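Local structure of cadherin-23 (Mus musculus, 5VH2) at residues E109-S114 / V135-I140; R47-A52 / N82-D87; L18-G23 / L71-K76; Q11-L16 / S27-R32. The protein probably mediates calcium-dependent cell adhesion and takes part in hearing mechanotransduction, through tandem extracellular cadherin repeats whose junctions bind metal ions. The protein carries 1 engineered substitution. One frame throughout, in Å; residues are numbered along the deposited sequence.

Interaction 1: residues E109-S114 / V135-I140; sequences EAVQFS and VQAYDI. Engineered in segment 135-140: Asp-139 (natural residue Ser). With NA (sodium ion), chain H; CA (calcium ion), chain G.
Ile-140 folds back over residues 109-112 where two antiparallel strands, 111-113 and 137-139, form an edge of the Greek-key beta sandwich of a cadherin repeat. Its CB sits 3.4 Å from Ala-110 O. From there CG2 turns to Glu-109 CB at 3.7 Å, while CG1, anti to the carbonyl carbon (chi1 -71°), meets Gln-112 CG at 3.9 Å, the two side chains crossing at about a right angle. CD1, the tip, reaches the backbone at Val-111 N, 3.7 Å away. A branched aliphatic chain suits a place with neighbours on several branches; an alanine here would lack CG1, CG2 and CD1, which would probably leave Gln-112 CG without this neighbour and a gap beside the Ala-110 to Val-111 peptide. Backbone bonds join the strands, among them Tyr-138 N to Gln-112 O at 2.7 Å. Val-111, Phe-113 and Ala-137 share the inner face: the small Ala-137 puts CB 3.6 Å from Val-111 CG1, and the edge of the Phe-113 ring meets Val-135 CG1, 3.7 Å from CE1. Beyond them lie Ala-191 and Val-202. At the metal end Glu-109 O and Ala-110 O bind a sodium ion, completed by Asp-141 and Asp-193, and Asp-139, engineered in place of serine and also partnered by Asn-144, puts OD1 2.1 Å from the ion.

Interaction 2: residues R47-A52 / N82-D87; sequences RILSGA and NVSATD. With CA (calcium ion), chain E.
Leu-49 lies against Ser-84, with both methyls turned to the serine side chain: CD1 is 4.0 Å from Ser-84 CB and CD2 is 3.9 Å from Ser-84 OG. CG stands anti to its own carbonyl carbon (chi1 -58°), which brings it beside both Ser-84 CB and Asn-82 O. Farther along, Ser-50 and Asn-82 point to the same face of the sheet, and Ser-50 OG rests 3.5 Å from Asn-82 CB; the nearby amide oxygen OD1 makes no hydrogen bond with it, the angle being poor. On the other face Ile-48 and Val-83 meet more loosely, CG1 to CG2 at 4.3 Å, both turned toward Ile-58 of the facing sheet, as beta-branched aliphatic residues suit a sandwich interior. The strands run antiparallel, and a beta bulge between Ile-48 and Ser-50 shifts their register by one; Leu-49, the extra residue, leans toward Ser-84. Leu-49 N gives a bond of 2.7 Å to Asn-82 O, and Asn-82 N one of 2.8 Å to Ser-50 O, so Asn-82 bonds through its O to the bulged Leu-49 and through its N to Ser-50. Before it, Arg-47 and Ser-84 exchange two backbone bonds; Ser-84 N to Arg-47 O measures 2.8 Å. Strand 78-87 then runs on to Asp-87, whose OD2 binds a calcium ion at 2.1 Å together with Glu-4, Asp-35, Asp-37 and Gly-41.

Interaction 3: residues L18-G23 / L71-K76; sequences LRETAG and LDYETK. With CA (calcium ion), chain G; CA (calcium ion), chain F.
Glu-20 and the Asp-72 to Glu-74 loop meet in the calcium-binding linker between two cadherin repeats. The glutamate's CG sits between its backbone N and carbonyl carbon (chi1 68°), and the chain then extends so that its carboxylate spans two ions: OE1 lies 2.7 Å from the calcium ion also bound by Glu-109, and OE2 is 2.2 Å from a second one. Tyr-73 N donates to Glu-20 OE1 at 2.6 Å, approaching from above the carboxylate plane, 54° out of it. Residues 72-74 match the Asp-X-Glu signature of cadherin calcium sites. Asp-72 OD1 binds the first ion at 2.5 Å and accepts from Glu-74 N, an Asx turn, while OD2 takes the Thr-75 hydroxyl, a second-shell group; these probably orient this first-shell carboxylate. Glu-74, bent at chi2, bridges both ions through OE2, 2.0 Å from the first and 2.8 Å from the second, its OE1 also binding the latter. Carboxylates packed this closely would probably repel one another without the cations. Asp-108 serves both ions, and Asn-105, Glu-106 and Asp-141 complete the second. Beneath, away from the charge, Leu-71 CD1 packs on Leu-18 CD2 at 3.7 Å, the two leucines crossing at about a right angle.

Interaction 4: residues Q11-L16 / S27-R32; sequences QQYNRL and SVIVVR
Tyr-13 and Arg-15 reach across from strand 12-16 to segment 27-32 in a side-chain contact between the two facing sheets of a cadherin beta sandwich. The strand axes run nearly antiparallel, yet approach no closer than 7.3 Å, too far for a shared ladder, so side chains span the distance. The Tyr-13 ring offers one face to Val-31 CG1, a CH-pi contact 3.9 Å from the ring centroid and 19° off its normal, with the methyl displaced toward the rim. Ile-29 CD1 comes in at the root of the same side chain, 3.8 Å from Tyr-13 CB. At the far end OH accepts from Arg-32 N at 3.2 Å and is also hydrogen-bonded to Thr-9 OG1. Tyrosine suits this place because a long flat ring fills an apolar layer while its hydroxyl meets backbone beyond it; an alanine here would probably leave Val-31 CG1 facing a gap and Arg-32 N without this acceptor. Arg-15, long and tipped with planar N-H donors, suits the second bridge. CG lies beside Val-28 O, and the bend at chi2 (56°) keeps CD there too. NH2 then donates to two successive carbonyls, Val-28 O at 2.6 Å and Ser-27 O at 3.1 Å, both lying close to the guanidinium plane, so one nitrogen grips both at the start of strand 27-30. Strand 12-19 pairs in its own sheet with strand 94-104, from which Val-99 touches Ile-29; in the other sheet Phe-8 of strand 7-8 meets both Tyr-13 and Val-31, and Ile-65 of strand 64-67 flanks Ile-29.

How the interactions relate
Interactions 2, 3 and 4 belong to the first cadherin repeat and interaction 1 to the second. Along the chain, interaction 4 closes before interaction 2 opens, interaction 3 interleaves with both, and interaction 1 follows last. Interactions 3 and 4 share strand 12-19, and interaction 2 joins the opposite edge strand, 44-50, to strand 78-87 of the same sheet, its centre about 12 Å from that of interaction 4. Interaction 3 sits at the linker, its centre about 20 Å from that of interaction 1, and the two meet at one calcium ion, through Glu-109 among others. That ion, with the neighbouring one that also takes Asp-141, probably helps join the repeats, consistent with calcium stiffening cadherin junctions.

Interaction 1: residues E109-S114 / V135-I140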
loop_
_atom_site.group_PDB
_atom_site.type_symbol
_atom_site.label_atom_id
_atom_site.label_comp_id
_atom_site.label_asym_id
_atom_site.label_seq_id
_atom_site.Cartn_x
_atom_site.Cartn_y
_atom_site.Cartn_z
ATOM N N GLU A 109 -0.858 -4.094 0.422
ATOM C CA GLU A 109 -1.668 -3.949 1.634
ATOM C C GLU A 109 -2.774 -4.982 1.662
ATOM O O GLU A 109 -3.062 -5.594 0.650
ATOM C CB GLU A 109 -2.288 -2.547 1.750
ATOM C CG GLU A 109 -1.311 -1.398 1.760
ATOM C CD GLU A 109 -0.485 -1.337 3.017
ATOM O OE1 GLU A 109 0.414 -0.486 3.067
ATOM O OE2 GLU A 109 -0.728 -2.128 3.942
ATOM N N ALA A 110 -3.410 -5.116 2.832
ATOM C CA ALA A 110 -4.416 -6.144 3.078
ATOM C C ALA A 110 -5.792 -5.689 2.571
ATOM O O ALA A 110 -5.876 -4.985 1.546
ATOM C CB ALA A 110 -4.441 -6.506 4.567
ATOM N N VAL A 111 -6.860 -6.119 3.243
ATOM C CA VAL A 111 -8.222 -5.910 2.785
ATOM C C VAL A 111 -9.125 -5.748 4.000
ATOM O O VAL A 111 -8.972 -6.503 4.974
ATOM C CB VAL A 111 -8.711 -7.170 2.076
ATOM C CG1 VAL A 111 -10.147 -6.985 1.645
ATOM C CG2 VAL A 111 -7.800 -7.512 0.903
ATOM N N GLN A 112 -10.087 -4.823 3.926
ATOM C CA GLN A 112 -11.123 -4.681 4.971
ATOM C C GLN A 112 -12.464 -5.261 4.514
ATOM O O GLN A 112 -12.796 -5.167 3.336
ATOM C CB GLN A 112 -11.376 -3.215 5.307
ATOM C CG GLN A 112 -10.169 -2.389 5.673
ATOM C CD GLN A 112 -10.533 -0.931 5.796
ATOM O OE1 GLN A 112 -10.981 -0.474 6.850
ATOM N NE2 GLN A 112 -10.359 -0.185 4.709
ATOM N N PHE A 113 -13.246 -5.777 5.463
ATOM C CA PHE A 113 -14.604 -6.275 5.220
ATOM C C PHE A 113 -15.643 -5.216 5.575
ATOM O O PHE A 113 -15.342 -4.268 6.270
ATOM C CB PHE A 113 -14.872 -7.524 6.078
ATOM C CG PHE A 113 -14.082 -8.716 5.656
ATOM C CD1 PHE A 113 -14.567 -9.560 4.668
ATOM C CD2 PHE A 113 -12.838 -8.967 6.192
ATOM C CE1 PHE A 113 -13.846 -10.670 4.242
ATOM C CE2 PHE A 113 -12.100 -10.072 5.772
ATOM C CZ PHE A 113 -12.609 -10.926 4.799
ATOM N N SER A 114 -16.891 -5.423 5.159
ATOM C CA SER A 114 -17.951 -4.449 5.402
ATOM C C SER A 114 -18.553 -4.551 6.821
ATOM O O SER A 114 -19.318 -3.666 7.229
ATOM C CB SER A 114 -19.031 -4.581 4.348
ATOM O OG SER A 114 -19.506 -5.908 4.276
ATOM N N VAL A 135 -20.859 -11.605 1.769
ATOM C CA VAL A 135 -19.597 -11.086 2.297
ATOM C C VAL A 135 -19.040 -10.182 1.220
ATOM O O VAL A 135 -19.047 -10.544 0.055
ATOM C CB VAL A 135 -18.573 -12.189 2.600
ATOM C CG1 VAL A 135 -17.224 -11.594 3.016
ATOM C CG2 VAL A 135 -19.128 -13.124 3.668
ATOM N N GLN A 136 -18.589 -9.002 1.639
ATOM C CA GLN A 136 -18.078 -7.982 0.753
ATOM C C GLN A 136 -16.854 -7.393 1.424
ATOM O O GLN A 136 -16.874 -7.110 2.622
ATOM C CB GLN A 136 -19.123 -6.876 0.512
ATOM C CG GLN A 136 -20.220 -7.257 -0.449
ATOM C CD GLN A 136 -21.308 -6.188 -0.545
ATOM O OE1 GLN A 136 -22.384 -6.327 0.059
ATOM N NE2 GLN A 136 -21.040 -5.115 -1.300
ATOM N N ALA A 137 -15.813 -7.186 0.628
ATOM C CA ALA A 137 -14.541 -6.709 1.126
ATOM C C ALA A 137 -13.910 -5.722 0.134
ATOM O O ALA A 137 -14.278 -5.666 -1.046
ATOM C CB ALA A 137 -13.624 -7.881 1.431
ATOM N N TYR A 138 -12.993 -4.908 0.646
ATOM C CA TYR A 138 -12.559 -3.687 -0.028
ATOM C C TYR A 138 -11.050 -3.565 0.065
ATOM O O TYR A 138 -10.497 -3.306 1.149
ATOM C CB TYR A 138 -13.226 -2.474 0.596
ATOM C CG TYR A 138 -14.712 -2.580 0.569
ATOM C CD1 TYR A 138 -15.393 -3.245 1.574
ATOM C CD2 TYR A 138 -15.447 -2.056 -0.491
ATOM C CE1 TYR A 138 -16.763 -3.371 1.529
ATOM C CE2 TYR A 138 -16.825 -2.124 -0.503
ATOM C CZ TYR A 138 -17.469 -2.789 0.509
ATOM O OH TYR A 138 -18.823 -2.941 0.485
ATOM N N ASP A 139 -10.389 -3.797 -1.068
ATOM C CA ASP A 139 -8.940 -3.731 -1.142
ATOM C C ASP A 139 -8.457 -2.387 -0.592
ATOM O O ASP A 139 -8.736 -1.325 -1.165
ATOM C CB ASP A 139 -8.508 -3.882 -2.606
ATOM C CG ASP A 139 -7.039 -3.728 -2.810
ATOM O OD1 ASP A 139 -6.288 -4.030 -1.863
ATOM O OD2 ASP A 139 -6.657 -3.329 -3.931
ATOM N N ILE A 140 -7.706 -2.451 0.504
ATOM C CA ILE A 140 -7.067 -1.262 1.065
ATOM C C ILE A 140 -6.294 -0.497 -0.002
ATOM O O ILE A 140 -6.390 0.711 -0.057
ATOM C CB ILE A 140 -6.138 -1.622 2.247
ATOM C CG1 ILE A 140 -6.979 -2.057 3.466
ATOM C CG2 ILE A 140 -5.232 -0.450 2.611
ATOM C CD1 ILE A 140 -6.193 -2.768 4.551
HETATM NA NA NA H . -4.993 -4.914 -0.521
HETATM CA CA CA G . 1.244 0.567 1.159
#

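Interaction 2: residues R47-A52 / N82-D87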
loop_
_atom_site.group_PDB
_atom_site.type_symbol
_atom_site.label_atom_id
_atom_site.label_comp_id
_atom_site.label_asym_id
_atom_site.label_seq_id
_atom_site.Cartn_x
_atom_site.Cartn_y
_atom_site.Cartn_z
ATOM N N ARG A 47 22.974 19.368 0.449
ATOM C CA ARG A 47 22.298 19.147 1.715
ATOM C C ARG A 47 20.778 19.322 1.574
ATOM O O ARG A 47 20.309 20.226 0.870
ATOM C CB ARG A 47 22.827 20.133 2.754
ATOM C CG ARG A 47 22.319 19.783 4.143
ATOM C CD ARG A 47 22.505 20.896 5.171
ATOM N NE ARG A 47 23.165 20.471 6.411
ATOM C CZ ARG A 47 23.959 21.263 7.151
ATOM N NH1 ARG A 47 24.171 22.546 6.801
ATOM N NH2 ARG A 47 24.522 20.797 8.265
ATOM N N ILE A 48 20.012 18.463 2.250
ATOM C CA ILE A 48 18.567 18.640 2.403
ATOM C C ILE A 48 18.244 19.456 3.644
ATOM O O ILE A 48 18.639 19.074 4.717
ATOM C CB ILE A 48 17.872 17.275 2.514
ATOM C CG1 ILE A 48 18.076 16.478 1.203
ATOM C CG2 ILE A 48 16.373 17.442 2.774
ATOM C CD1 ILE A 48 17.874 15.000 1.317
ATOM N N LEU A 49 17.515 20.563 3.490
ATOM C CA LEU A 49 17.138 21.450 4.615
ATOM C C LEU A 49 15.814 21.070 5.252
ATOM O O LEU A 49 15.601 21.348 6.432
ATOM C CB LEU A 49 17.027 22.904 4.151
ATOM C CG LEU A 49 18.273 23.533 3.524
ATOM C CD1 LEU A 49 17.970 24.928 3.023
ATOM C CD2 LEU A 49 19.468 23.563 4.469
ATOM N N SER A 50 14.894 20.515 4.455
ATOM C CA SER A 50 13.581 20.098 4.966
ATOM C C SER A 50 12.869 19.156 3.997
ATOM O O SER A 50 13.141 19.174 2.792
ATOM C CB SER A 50 12.679 21.330 5.207
ATOM O OG SER A 50 12.315 21.957 3.974
ATOM N N GLY A 51 11.919 18.379 4.519
ATOM C CA GLY A 51 10.866 17.782 3.693
ATOM C C GLY A 51 11.071 16.321 3.362
ATOM O O GLY A 51 10.222 15.691 2.748
ATOM N N ALA A 52 12.197 15.764 3.775
ATOM C CA ALA A 52 12.485 14.369 3.478
ATOM C C ALA A 52 11.816 13.445 4.480
ATOM O O ALA A 52 11.647 12.260 4.227
ATOM C CB ALA A 52 13.992 14.169 3.473
ATOM N N ASN A 82 13.626 20.455 0.344
ATOM C CA ASN A 82 14.374 21.682 0.056
ATOM C C ASN A 82 15.827 21.347 0.104
ATOM O O ASN A 82 16.303 20.819 1.134
ATOM C CB ASN A 82 14.125 22.737 1.121
ATOM C CG ASN A 82 12.874 23.537 0.866
ATOM O OD1 ASN A 82 11.797 22.995 0.775
ATOM N ND2 ASN A 82 13.011 24.844 0.772
ATOM N N VAL A 83 16.552 21.693 -0.972
ATOM C CA VAL A 83 17.982 21.361 -1.050
ATOM C C VAL A 83 18.818 22.635 -1.154
ATOM O O VAL A 83 18.423 23.585 -1.848
ATOM C CB VAL A 83 18.251 20.446 -2.251
ATOM C CG1 VAL A 83 19.725 20.113 -2.376
ATOM C CG2 VAL A 83 17.481 19.149 -2.109
ATOM N N SER A 84 19.970 22.648 -0.487
ATOM C CA SER A 84 20.931 23.743 -0.630
ATOM C C SER A 84 22.254 23.233 -1.244
ATOM O O SER A 84 22.651 22.051 -1.061
ATOM C CB SER A 84 21.190 24.408 0.716
ATOM O OG SER A 84 22.005 23.589 1.549
ATOM N N ALA A 85 22.929 24.122 -1.979
ATOM C CA ALA A 85 24.289 23.884 -2.402
ATOM C C ALA A 85 25.101 25.045 -1.898
ATOM O O ALA A 85 24.840 26.191 -2.222
ATOM C CB ALA A 85 24.365 23.801 -3.907
ATOM N N THR A 86 26.115 24.739 -1.120
ATOM C CA THR A 86 26.951 25.737 -0.490
ATOM C C THR A 86 28.338 25.634 -1.112
ATOM O O THR A 86 28.900 24.546 -1.145
ATOM C CB THR A 86 27.019 25.409 0.997
ATOM O OG1 THR A 86 25.697 25.367 1.521
ATOM C CG2 THR A 86 27.778 26.422 1.736
ATOM N N ASP A 87 28.896 26.719 -1.650
ATOM C CA ASP A 87 30.288 26.636 -2.140
ATOM C C ASP A 87 31.304 26.489 -0.991
ATOM O O ASP A 87 30.959 26.672 0.179
ATOM C CB ASP A 87 30.669 27.721 -3.163
ATOM C CG ASP A 87 30.667 29.111 -2.607
ATOM O OD1 ASP A 87 30.508 29.262 -1.386
ATOM O OD2 ASP A 87 30.792 30.059 -3.443
HETATM CA CA CA E . 31.431 30.809 -5.308
#

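Interaction 3: residues L18-G23 / L71-K76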
loop_
_atom_site.group_PDB
_atom_site.type_symbol
_atom_site.label_atom_id
_atom_site.label_comp_id
_atom_site.label_asym_id
_atom_site.label_seq_id
_atom_site.Cartn_x
_atom_site.Cartn_y
_atom_site.Cartn_z
ATOM N N LEU A 18 7.750 6.922 -8.247
ATOM C CA LEU A 18 8.688 6.098 -7.503
ATOM C C LEU A 18 7.895 4.991 -6.827
ATOM O O LEU A 18 6.942 5.253 -6.099
ATOM C CB LEU A 18 9.406 6.932 -6.445
ATOM C CG LEU A 18 10.412 6.256 -5.513
ATOM C CD1 LEU A 18 11.608 5.780 -6.296
ATOM C CD2 LEU A 18 10.902 7.208 -4.447
ATOM N N ARG A 19 8.296 3.752 -7.078
ATOM C CA ARG A 19 7.559 2.601 -6.575
ATOM C C ARG A 19 7.583 2.629 -5.041
ATOM O O ARG A 19 8.669 2.678 -4.452
ATOM C CB ARG A 19 8.214 1.316 -7.088
ATOM C CG ARG A 19 8.202 1.156 -8.610
ATOM C CD ARG A 19 8.914 -0.067 -9.111
ATOM N NE ARG A 19 8.313 -1.309 -8.626
ATOM C CZ ARG A 19 8.557 -2.518 -9.141
ATOM N NH1 ARG A 19 9.373 -2.693 -10.190
ATOM N NH2 ARG A 19 7.965 -3.589 -8.622
ATOM N N GLU A 20 6.419 2.600 -4.394
ATOM C CA GLU A 20 6.374 2.701 -2.918
ATOM C C GLU A 20 7.096 1.548 -2.224
ATOM O O GLU A 20 7.633 1.734 -1.128
ATOM C CB GLU A 20 4.939 2.854 -2.373
ATOM C CG GLU A 20 4.085 1.627 -2.558
ATOM C CD GLU A 20 2.815 1.610 -1.726
ATOM O OE1 GLU A 20 2.830 2.005 -0.529
ATOM O OE2 GLU A 20 1.794 1.148 -2.278
ATOM N N THR A 21 7.145 0.386 -2.880
ATOM C CA THR A 21 7.878 -0.776 -2.341
ATOM C C THR A 21 9.355 -0.790 -2.729
ATOM O O THR A 21 10.034 -1.800 -2.544
ATOM C CB THR A 21 7.258 -2.134 -2.785
ATOM O OG1 THR A 21 7.348 -2.293 -4.206
ATOM C CG2 THR A 21 5.807 -2.253 -2.339
ATOM N N ALA A 22 9.871 0.319 -3.254
ATOM C CA ALA A 22 11.302 0.427 -3.531
ATOM C C ALA A 22 12.143 0.123 -2.291
ATOM O O ALA A 22 11.745 0.440 -1.165
ATOM C CB ALA A 22 11.635 1.805 -4.071
ATOM N N GLY A 23 13.289 -0.517 -2.518
ATOM C CA GLY A 23 14.207 -0.889 -1.447
ATOM C C GLY A 23 15.045 0.282 -0.973
ATOM O O GLY A 23 15.106 1.323 -1.615
ATOM N N LEU A 71 9.118 3.211 2.170
ATOM C CA LEU A 71 8.107 4.170 1.770
ATOM C C LEU A 71 6.746 3.526 1.876
ATOM O O LEU A 71 6.653 2.309 2.047
ATOM C CB LEU A 71 8.355 4.689 0.349
ATOM C CG LEU A 71 9.720 5.337 0.139
ATOM C CD1 LEU A 71 10.016 5.412 -1.356
ATOM C CD2 LEU A 71 9.728 6.720 0.766
ATOM N N ASP A 72 5.719 4.382 1.896
ATOM C CA ASP A 72 4.351 3.924 1.965
ATOM C C ASP A 72 3.385 4.930 1.312
ATOM O O ASP A 72 3.166 6.056 1.827
ATOM C CB ASP A 72 4.007 3.653 3.424
ATOM C CG ASP A 72 2.675 2.954 3.600
ATOM O OD1 ASP A 72 2.075 2.471 2.592
ATOM O OD2 ASP A 72 2.249 2.877 4.777
ATOM N N TYR A 73 2.799 4.519 0.185
ATOM C CA TYR A 73 1.764 5.304 -0.481
ATOM C C TYR A 73 0.615 5.635 0.462
ATOM O O TYR A 73 0.136 6.777 0.519
ATOM C CB TYR A 73 1.219 4.544 -1.674
ATOM C CG TYR A 73 0.247 5.329 -2.507
ATOM C CD1 TYR A 73 0.697 6.181 -3.506
ATOM C CD2 TYR A 73 -1.115 5.207 -2.327
ATOM C CE1 TYR A 73 -0.180 6.910 -4.290
ATOM C CE2 TYR A 73 -2.009 5.942 -3.110
ATOM C CZ TYR A 73 -1.527 6.799 -4.089
ATOM O OH TYR A 73 -2.364 7.544 -4.881
ATOM N N GLU A 74 0.217 4.636 1.233
ATOM C CA GLU A 74 -0.907 4.752 2.157
ATOM C C GLU A 74 -0.619 5.601 3.389
ATOM O O GLU A 74 -1.546 5.941 4.092
ATOM C CB GLU A 74 -1.372 3.357 2.599
ATOM C CG GLU A 74 -2.220 2.575 1.572
ATOM C CD GLU A 74 -1.433 2.039 0.371
ATOM O OE1 GLU A 74 -2.031 1.958 -0.723
ATOM O OE2 GLU A 74 -0.231 1.692 0.499
ATOM N N THR A 75 0.636 5.940 3.672
ATOM C CA THR A 75 0.970 6.916 4.740
ATOM C C THR A 75 1.335 8.299 4.191
ATOM O O THR A 75 1.033 9.298 4.825
ATOM C CB THR A 75 2.142 6.441 5.604
ATOM O OG1 THR A 75 1.819 5.181 6.182
ATOM C CG2 THR A 75 2.461 7.477 6.726
ATOM N N LYS A 76 2.018 8.349 3.044
ATOM C CA LYS A 76 2.312 9.646 2.416
ATOM C C LYS A 76 2.572 9.468 0.920
ATOM O O LYS A 76 3.444 8.719 0.500
ATOM C CB LYS A 76 3.519 10.307 3.105
ATOM C CG LYS A 76 3.721 11.779 2.809
ATOM C CD LYS A 76 4.754 12.354 3.756
ATOM C CE LYS A 76 5.582 13.484 3.139
ATOM N NZ LYS A 76 4.858 14.794 3.006
HETATM CA CA CA G . 1.244 0.567 1.159
HETATM CA CA CA F . -0.285 0.365 -1.927
#

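Interaction 4: residues Q11-L16 / S27-R32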
loop_
_atom_site.group_PDB
_atom_site.type_symbol
_atom_site.label_atom_id
_atom_site.label_comp_id
_atom_site.label_asym_id
_atom_site.label_seq_id
_atom_site.Cartn_x
_atom_site.Cartn_y
_atom_site.Cartn_z
ATOM N N GLN A 11 15.036 24.582 -11.015
ATOM C CA GLN A 11 14.385 25.171 -9.835
ATOM C C GLN A 11 13.634 24.128 -8.980
ATOM O O GLN A 11 13.768 24.109 -7.755
ATOM C CB GLN A 11 13.420 26.289 -10.249
ATOM C CG GLN A 11 14.124 27.611 -10.463
ATOM C CD GLN A 11 13.177 28.799 -10.489
ATOM O OE1 GLN A 11 12.675 29.127 -11.538
ATOM N NE2 GLN A 11 12.996 29.490 -9.360
ATOM N N GLN A 12 12.800 23.326 -9.642
ATOM C CA GLN A 12 12.156 22.170 -9.006
ATOM C C GLN A 12 12.534 20.933 -9.813
ATOM O O GLN A 12 12.270 20.868 -11.023
ATOM C CB GLN A 12 10.627 22.309 -8.936
ATOM C CG GLN A 12 9.974 21.219 -8.087
ATOM C CD GLN A 12 8.449 21.124 -8.271
ATOM O OE1 GLN A 12 7.672 22.001 -7.840
ATOM N NE2 GLN A 12 8.018 20.071 -8.925
ATOM N N TYR A 13 13.175 19.971 -9.148
ATOM C CA TYR A 13 13.389 18.663 -9.762
ATOM C C TYR A 13 12.164 17.778 -9.524
ATOM O O TYR A 13 11.438 17.964 -8.523
ATOM C CB TYR A 13 14.636 17.997 -9.197
ATOM C CG TYR A 13 15.948 18.661 -9.576
ATOM C CD1 TYR A 13 16.484 19.693 -8.819
ATOM C CD2 TYR A 13 16.686 18.208 -10.674
ATOM C CE1 TYR A 13 17.716 20.268 -9.141
ATOM C CE2 TYR A 13 17.903 18.779 -11.032
ATOM C CZ TYR A 13 18.425 19.799 -10.256
ATOM O OH TYR A 13 19.652 20.333 -10.589
ATOM N N ASN A 14 11.954 16.824 -10.426
ATOM C CA ASN A 14 10.789 15.950 -10.387
ATOM C C ASN A 14 11.173 14.503 -10.520
ATOM O O ASN A 14 11.818 14.103 -11.502
ATOM C CB ASN A 14 9.821 16.263 -11.523
ATOM C CG ASN A 14 9.052 17.532 -11.292
ATOM O OD1 ASN A 14 8.664 17.841 -10.172
ATOM N ND2 ASN A 14 8.815 18.272 -12.359
ATOM N N ARG A 15 10.748 13.711 -9.539
ATOM C CA ARG A 15 10.703 12.265 -9.700
ATOM C C ARG A 15 9.288 11.735 -9.440
ATOM O O ARG A 15 8.832 11.707 -8.288
ATOM C CB ARG A 15 11.675 11.598 -8.736
ATOM C CG ARG A 15 11.625 10.067 -8.770
ATOM C CD ARG A 15 11.857 9.525 -10.168
ATOM N NE ARG A 15 11.741 8.082 -10.229
ATOM C CZ ARG A 15 12.654 7.227 -9.780
ATOM N NH1 ARG A 15 12.448 5.920 -9.925
ATOM N NH2 ARG A 15 13.726 7.652 -9.122
ATOM N N LEU A 16 8.617 11.298 -10.498
ATOM C CA LEU A 16 7.214 10.879 -10.441
ATOM C C LEU A 16 7.115 9.362 -10.544
ATOM O O LEU A 16 7.817 8.734 -11.347
ATOM C CB LEU A 16 6.403 11.522 -11.570
ATOM C CG LEU A 16 6.681 13.024 -11.783
ATOM C CD1 LEU A 16 6.002 13.603 -13.006
ATOM C CD2 LEU A 16 6.335 13.795 -10.521
ATOM N N SER A 27 17.986 4.708 -6.102
ATOM C CA SER A 27 18.276 6.022 -6.669
ATOM C C SER A 27 16.966 6.773 -6.924
ATOM O O SER A 27 16.048 6.236 -7.567
ATOM C CB SER A 27 19.050 5.833 -7.977
ATOM O OG SER A 27 20.333 5.278 -7.716
ATOM N N VAL A 28 16.896 7.997 -6.421
ATOM C CA VAL A 28 15.690 8.811 -6.538
ATOM C C VAL A 28 15.810 9.846 -7.667
ATOM O O VAL A 28 15.004 9.841 -8.604
ATOM C CB VAL A 28 15.390 9.488 -5.201
ATOM C CG1 VAL A 28 14.141 10.352 -5.244
ATOM C CG2 VAL A 28 15.276 8.421 -4.140
ATOM N N ILE A 29 16.815 10.708 -7.575
ATOM C CA ILE A 29 17.120 11.668 -8.624
ATOM C C ILE A 29 18.484 12.287 -8.331
ATOM O O ILE A 29 18.900 12.314 -7.175
ATOM C CB ILE A 29 16.041 12.792 -8.713
ATOM C CG1 ILE A 29 16.336 13.734 -9.892
ATOM C CG2 ILE A 29 15.966 13.579 -7.408
ATOM C CD1 ILE A 29 15.135 14.450 -10.407
ATOM N N VAL A 30 19.167 12.783 -9.363
ATOM C CA VAL A 30 20.448 13.474 -9.166
ATOM C C VAL A 30 20.314 14.981 -9.348
ATOM O O VAL A 30 19.831 15.452 -10.401
ATOM C CB VAL A 30 21.566 12.948 -10.080
ATOM C CG1 VAL A 30 21.204 13.083 -11.566
ATOM C CG2 VAL A 30 22.890 13.633 -9.725
ATOM N N VAL A 31 20.739 15.724 -8.320
ATOM C CA VAL A 31 20.767 17.188 -8.442
ATOM C C VAL A 31 22.167 17.645 -8.846
ATOM O O VAL A 31 23.149 16.911 -8.697
ATOM C CB VAL A 31 20.295 17.933 -7.153
ATOM C CG1 VAL A 31 18.843 17.587 -6.845
ATOM C CG2 VAL A 31 21.184 17.615 -5.961
ATOM N N ARG A 32 22.232 18.862 -9.347
ATOM C CA ARG A 32 23.497 19.416 -9.792
ATOM C C ARG A 32 23.463 20.945 -9.761
ATOM O O ARG A 32 22.577 21.571 -10.377
ATOM C CB ARG A 32 23.867 18.919 -11.200
ATOM C CG ARG A 32 25.369 19.013 -11.385
ATOM C CD ARG A 32 25.894 18.900 -12.797
ATOM N NE ARG A 32 27.187 19.579 -12.822
ATOM C CZ ARG A 32 27.896 19.815 -13.928
ATOM N NH1 ARG A 32 27.432 19.468 -15.141
ATOM N NH2 ARG A 32 29.049 20.479 -13.824
#